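Local coordinates for monomethylamine corrinoid protein 1 (Methanosarcina barkeri, PDB 3EZX), which carries methyl groups on a bound corrinoid cofactor from the methyltransferase MtmB to MtbA during methanogenesis from monomethylamine, at residues 1-13 and 21-33. Numbering follows the deposited sequence.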
loop_
_atom_site.group_PDB
_atom_site.type_symbol
_atom_site.label_atom_id
_atom_site.label_comp_id
_atom_site.label_asym_id
_atom_site.label_seq_id
_atom_site.Cartn_x
_atom_site.Cartn_y
_atom_site.Cartn_z
ATOM N N ALA A 1 -3.169 -20.248 -16.422
ATOM C CA ALA A 1 -3.614 -19.663 -17.721
ATOM C C ALA A 1 -3.456 -18.143 -17.711
ATOM O O ALA A 1 -2.933 -17.571 -16.754
ATOM C CB ALA A 1 -5.075 -20.035 -17.983
ATOM N N ASN A 2 -3.897 -17.503 -18.790
ATOM C CA ASN A 2 -3.849 -16.049 -18.917
ATOM C C ASN A 2 -2.446 -15.444 -19.013
ATOM O O ASN A 2 -2.304 -14.224 -19.004
ATOM C CB ASN A 2 -4.576 -15.403 -17.729
ATOM C CG ASN A 2 -5.996 -15.908 -17.561
ATOM O OD1 ASN A 2 -6.615 -15.711 -16.515
ATOM N ND2 ASN A 2 -6.524 -16.554 -18.593
ATOM N N GLN A 3 -1.416 -16.275 -19.119
ATOM C CA GLN A 3 -0.052 -15.754 -19.169
ATOM C C GLN A 3 0.177 -14.637 -20.178
ATOM O O GLN A 3 0.941 -13.712 -19.913
ATOM C CB GLN A 3 0.957 -16.874 -19.428
ATOM C CG GLN A 3 2.386 -16.478 -19.076
ATOM C CD GLN A 3 2.529 -16.071 -17.619
ATOM O OE1 GLN A 3 2.307 -16.873 -16.717
ATOM N NE2 GLN A 3 2.894 -14.814 -17.385
ATOM N N GLU A 4 -0.481 -14.708 -21.330
ATOM C CA GLU A 4 -0.283 -13.674 -22.333
ATOM C C GLU A 4 -0.683 -12.287 -21.845
ATOM O O GLU A 4 0.090 -11.331 -21.968
ATOM C CB GLU A 4 -1.041 -13.983 -23.625
ATOM C CG GLU A 4 -0.933 -12.852 -24.650
ATOM C CD GLU A 4 -1.635 -13.139 -25.968
ATOM O OE1 GLU A 4 -2.829 -13.505 -25.947
ATOM O OE2 GLU A 4 -0.991 -12.982 -27.028
ATOM N N ILE A 5 -1.883 -12.158 -21.290
ATOM C CA ILE A 5 -2.319 -10.851 -20.816
ATOM C C ILE A 5 -1.523 -10.380 -19.599
ATOM O O ILE A 5 -1.469 -9.197 -19.313
ATOM C CB ILE A 5 -3.847 -10.840 -20.535
ATOM C CG1 ILE A 5 -4.318 -9.393 -20.318
ATOM C CG2 ILE A 5 -4.157 -11.713 -19.355
ATOM C CD1 ILE A 5 -3.920 -8.445 -21.454
ATOM N N PHE A 6 -0.906 -11.312 -18.884
ATOM C CA PHE A 6 -0.073 -10.937 -17.749
ATOM C C PHE A 6 1.183 -10.226 -18.283
ATOM O O PHE A 6 1.565 -9.151 -17.809
ATOM C CB PHE A 6 0.345 -12.166 -16.940
ATOM C CG PHE A 6 -0.743 -12.711 -16.060
ATOM C CD1 PHE A 6 -1.560 -11.850 -15.339
ATOM C CD2 PHE A 6 -0.925 -14.079 -15.919
ATOM C CE1 PHE A 6 -2.542 -12.339 -14.489
ATOM C CE2 PHE A 6 -1.902 -14.582 -15.071
ATOM C CZ PHE A 6 -2.716 -13.705 -14.350
ATOM N N ASP A 7 1.819 -10.835 -19.279
ATOM C CA ASP A 7 3.012 -10.274 -19.891
ATOM C C ASP A 7 2.707 -8.890 -20.481
ATOM O O ASP A 7 3.515 -7.965 -20.363
ATOM C CB ASP A 7 3.541 -11.207 -20.995
ATOM C CG ASP A 7 3.858 -12.616 -20.490
ATOM O OD1 ASP A 7 4.506 -12.760 -19.434
ATOM O OD2 ASP A 7 3.467 -13.590 -21.169
ATOM N N LYS A 8 1.542 -8.749 -21.112
ATOM C CA LYS A 8 1.145 -7.474 -21.698
ATOM C C LYS A 8 1.002 -6.398 -20.621
ATOM O O LYS A 8 1.377 -5.236 -20.819
ATOM C CB LYS A 8 -0.176 -7.621 -22.456
ATOM C CG LYS A 8 -0.082 -8.393 -23.757
ATOM C CD LYS A 8 -1.380 -8.295 -24.542
ATOM C CE LYS A 8 -1.242 -8.957 -25.906
ATOM N NZ LYS A 8 -2.465 -8.779 -26.748
ATOM N N LEU A 9 0.442 -6.795 -19.485
ATOM C CA LEU A 9 0.266 -5.890 -18.360
ATOM C C LEU A 9 1.650 -5.558 -17.813
ATOM O O LEU A 9 1.972 -4.400 -17.553
ATOM C CB LEU A 9 -0.591 -6.558 -17.281
ATOM C CG LEU A 9 -2.054 -6.775 -17.678
ATOM C CD1 LEU A 9 -2.734 -7.733 -16.716
ATOM C CD2 LEU A 9 -2.766 -5.430 -17.714
ATOM N N ARG A 10 2.468 -6.589 -17.645
ATOM C CA ARG A 10 3.825 -6.414 -17.151
ATOM C C ARG A 10 4.596 -5.447 -18.051
ATOM O O ARG A 10 5.236 -4.510 -17.565
ATOM C CB ARG A 10 4.545 -7.765 -17.121
ATOM C CG ARG A 10 6.048 -7.682 -16.918
ATOM C CD ARG A 10 6.718 -8.963 -17.375
ATOM N NE ARG A 10 6.634 -9.140 -18.825
ATOM C CZ ARG A 10 7.011 -10.243 -19.469
ATOM N NH1 ARG A 10 7.500 -11.275 -18.794
ATOM N NH2 ARG A 10 6.902 -10.317 -20.787
ATOM N N ASP A 11 4.525 -5.677 -19.361
ATOM C CA ASP A 11 5.235 -4.843 -20.329
ATOM C C ASP A 11 4.712 -3.416 -20.436
ATOM O O ASP A 11 5.478 -2.491 -20.710
ATOM C CB ASP A 11 5.219 -5.491 -21.720
ATOM C CG ASP A 11 5.919 -6.841 -21.748
ATOM O OD1 ASP A 11 6.902 -7.017 -20.996
ATOM O OD2 ASP A 11 5.496 -7.722 -22.532
ATOM N N ALA A 12 3.412 -3.231 -20.228
ATOM C CA ALA A 12 2.830 -1.896 -20.312
ATOM C C ALA A 12 3.483 -0.982 -19.280
ATOM O O ALA A 12 3.669 0.213 -19.525
ATOM C CB ALA A 12 1.332 -1.964 -20.081
ATOM N N ILE A 13 3.826 -1.553 -18.129
ATOM C CA ILE A 13 4.476 -0.802 -17.063
ATOM C C ILE A 13 5.948 -0.588 -17.426
ATOM O O ILE A 13 6.462 0.532 -17.362
ATOM C CB ILE A 13 4.390 -1.557 -15.718
ATOM C CG1 ILE A 13 2.927 -1.745 -15.317
ATOM C CG2 ILE A 13 5.119 -0.784 -14.631
ATOM C CD1 ILE A 13 2.184 -0.446 -15.087
ATOM N N THR A 21 -2.153 0.810 -20.353
ATOM C CA THR A 21 -2.355 0.019 -19.152
ATOM C C THR A 21 -3.816 -0.137 -18.734
ATOM O O THR A 21 -4.251 -1.232 -18.366
ATOM C CB THR A 21 -1.555 0.601 -17.984
ATOM O OG1 THR A 21 -0.160 0.549 -18.301
ATOM C CG2 THR A 21 -1.802 -0.194 -16.716
ATOM N N PRO A 22 -4.598 0.950 -18.787
ATOM C CA PRO A 22 -6.007 0.844 -18.393
ATOM C C PRO A 22 -6.804 -0.088 -19.300
ATOM O O PRO A 22 -7.578 -0.914 -18.822
ATOM C CB PRO A 22 -6.483 2.295 -18.455
ATOM C CG PRO A 22 -5.247 3.041 -18.057
ATOM C CD PRO A 22 -4.216 2.361 -18.931
ATOM N N GLU A 23 -6.595 0.037 -20.605
ATOM C CA GLU A 23 -7.290 -0.790 -21.587
ATOM C C GLU A 23 -7.069 -2.279 -21.355
ATOM O O GLU A 23 -8.000 -3.079 -21.455
ATOM C CB GLU A 23 -6.823 -0.413 -22.994
ATOM C CG GLU A 23 -6.963 1.067 -23.308
ATOM C CD GLU A 23 -8.326 1.615 -22.923
ATOM O OE1 GLU A 23 -8.603 1.737 -21.710
ATOM O OE2 GLU A 23 -9.123 1.918 -23.834
ATOM N N LEU A 24 -5.827 -2.636 -21.048
ATOM C CA LEU A 24 -5.455 -4.021 -20.801
ATOM C C LEU A 24 -6.068 -4.539 -19.508
ATOM O O LEU A 24 -6.435 -5.705 -19.401
ATOM C CB LEU A 24 -3.936 -4.139 -20.739
ATOM C CG LEU A 24 -3.212 -3.767 -22.038
ATOM C CD1 LEU A 24 -1.705 -3.736 -21.819
ATOM C CD2 LEU A 24 -3.574 -4.774 -23.101
ATOM N N CYS A 25 -6.180 -3.662 -18.521
ATOM C CA CYS A 25 -6.768 -4.048 -17.252
ATOM C C CYS A 25 -8.217 -4.425 -17.501
ATOM O O CYS A 25 -8.751 -5.336 -16.873
ATOM C CB CYS A 25 -6.691 -2.893 -16.257
ATOM S SG CYS A 25 -5.127 -2.775 -15.389
ATOM N N LYS A 26 -8.849 -3.721 -18.431
ATOM C CA LYS A 26 -10.234 -4.001 -18.768
ATOM C C LYS A 26 -10.299 -5.284 -19.588
ATOM O O LYS A 26 -11.195 -6.108 -19.391
ATOM C CB LYS A 26 -10.839 -2.845 -19.564
ATOM C CG LYS A 26 -10.980 -1.553 -18.779
ATOM C CD LYS A 26 -11.520 -0.429 -19.651
ATOM C CE LYS A 26 -11.616 0.870 -18.868
ATOM N NZ LYS A 26 -12.111 1.998 -19.701
ATOM N N GLU A 27 -9.345 -5.450 -20.501
ATOM C CA GLU A 27 -9.292 -6.638 -21.349
ATOM C C GLU A 27 -9.160 -7.892 -20.505
ATOM O O GLU A 27 -9.889 -8.865 -20.697
ATOM C CB GLU A 27 -8.104 -6.570 -22.312
ATOM C CG GLU A 27 -7.983 -7.791 -23.221
ATOM C CD GLU A 27 -6.721 -7.783 -24.064
ATOM O OE1 GLU A 27 -6.436 -6.755 -24.714
ATOM O OE2 GLU A 27 -6.015 -8.810 -24.080
ATOM N N ALA A 28 -8.217 -7.863 -19.574
ATOM C CA ALA A 28 -7.978 -9.000 -18.707
ATOM C C ALA A 28 -9.180 -9.201 -17.808
ATOM O O ALA A 28 -9.650 -10.326 -17.617
ATOM C CB ALA A 28 -6.734 -8.756 -17.869
ATOM N N LEU A 29 -9.674 -8.096 -17.261
ATOM C CA LEU A 29 -10.822 -8.112 -16.362
ATOM C C LEU A 29 -12.028 -8.755 -17.052
ATOM O O LEU A 29 -12.672 -9.651 -16.504
ATOM C CB LEU A 29 -11.150 -6.680 -15.950
ATOM C CG LEU A 29 -11.876 -6.393 -14.640
ATOM C CD1 LEU A 29 -11.035 -6.842 -13.447
ATOM C CD2 LEU A 29 -12.143 -4.896 -14.564
ATOM N N ALA A 30 -12.314 -8.303 -18.268
ATOM C CA ALA A 30 -13.433 -8.827 -19.047
ATOM C C ALA A 30 -13.207 -10.292 -19.420
ATOM O O ALA A 30 -14.136 -10.980 -19.834
ATOM C CB ALA A 30 -13.622 -7.995 -20.307
ATOM N N ALA A 31 -11.969 -10.759 -19.277
ATOM C CA ALA A 31 -11.631 -12.142 -19.595
ATOM C C ALA A 31 -11.792 -13.005 -18.352
ATOM O O ALA A 31 -11.229 -14.092 -18.257
ATOM C CB ALA A 31 -10.202 -12.226 -20.113
ATOM N N GLY A 32 -12.554 -12.497 -17.392
ATOM C CA GLY A 32 -12.791 -13.235 -16.169
ATOM C C GLY A 32 -11.590 -13.327 -15.247
ATOM O O GLY A 32 -11.581 -14.141 -14.322
ATOM N N VAL A 33 -10.572 -12.508 -15.484
ATOM C CA VAL A 33 -9.395 -12.551 -14.633
ATOM C C VAL A 33 -9.599 -11.651 -13.418
ATOM O O VAL A 33 -10.029 -10.505 -13.548
ATOM C CB VAL A 33 -8.131 -12.102 -15.387
ATOM C CG1 VAL A 33 -6.919 -12.215 -14.471
ATOM C CG2 VAL A 33 -7.950 -12.966 -16.615
#
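Leu24 is a knob in a hole formed by Ile5, Lys8, Leu9 and Ala12, where helix segments 3-13 and 21-30 run antiparallel (163°), their axes 9.6 Å apart at closest approach. Its two methyls divide the work: CD1 lies 3.9 Å from Ala12 CB, whereas CD2 turns to Ile5 CD1. Leu9 slides past Leu24 in the opposite direction, its CD2 reaching Leu24 CB at 3.5 Å and its CD1 turned to the methyl of Ala28. In Ile5, CG1 is anti to the backbone N (chi1 -169°), which lays it on Ala28 CB at 3.5 Å, while chi2 (53°) sends CD1 to the carboxylate of Glu27, whose extended chain slides past in the opposite direction. With an alanine in place of this isoleucine, Ala28 is likely to lose its cover and Leu24 CD2 one wall of its hole. Lys8 NZ, 4.4 Å from Glu27 OE2, is beyond salt-bridge range, so any attraction there is probably loose. At the far end a Schellman motif with Gly32 as C' residue closes helix 20-30; beyond it Val33 CG2 faces Asn2 OD1, the side chains coming from opposite directions, and CG1 reaches Phe6 CE1 obliquely (4.4 Å). The pair forms the first helical hairpin of the N-terminal bundle: Phe6 and Leu9 also touch helix 35-55, while Thr21 and Cys25 rest on Ala74 of helix 61-82.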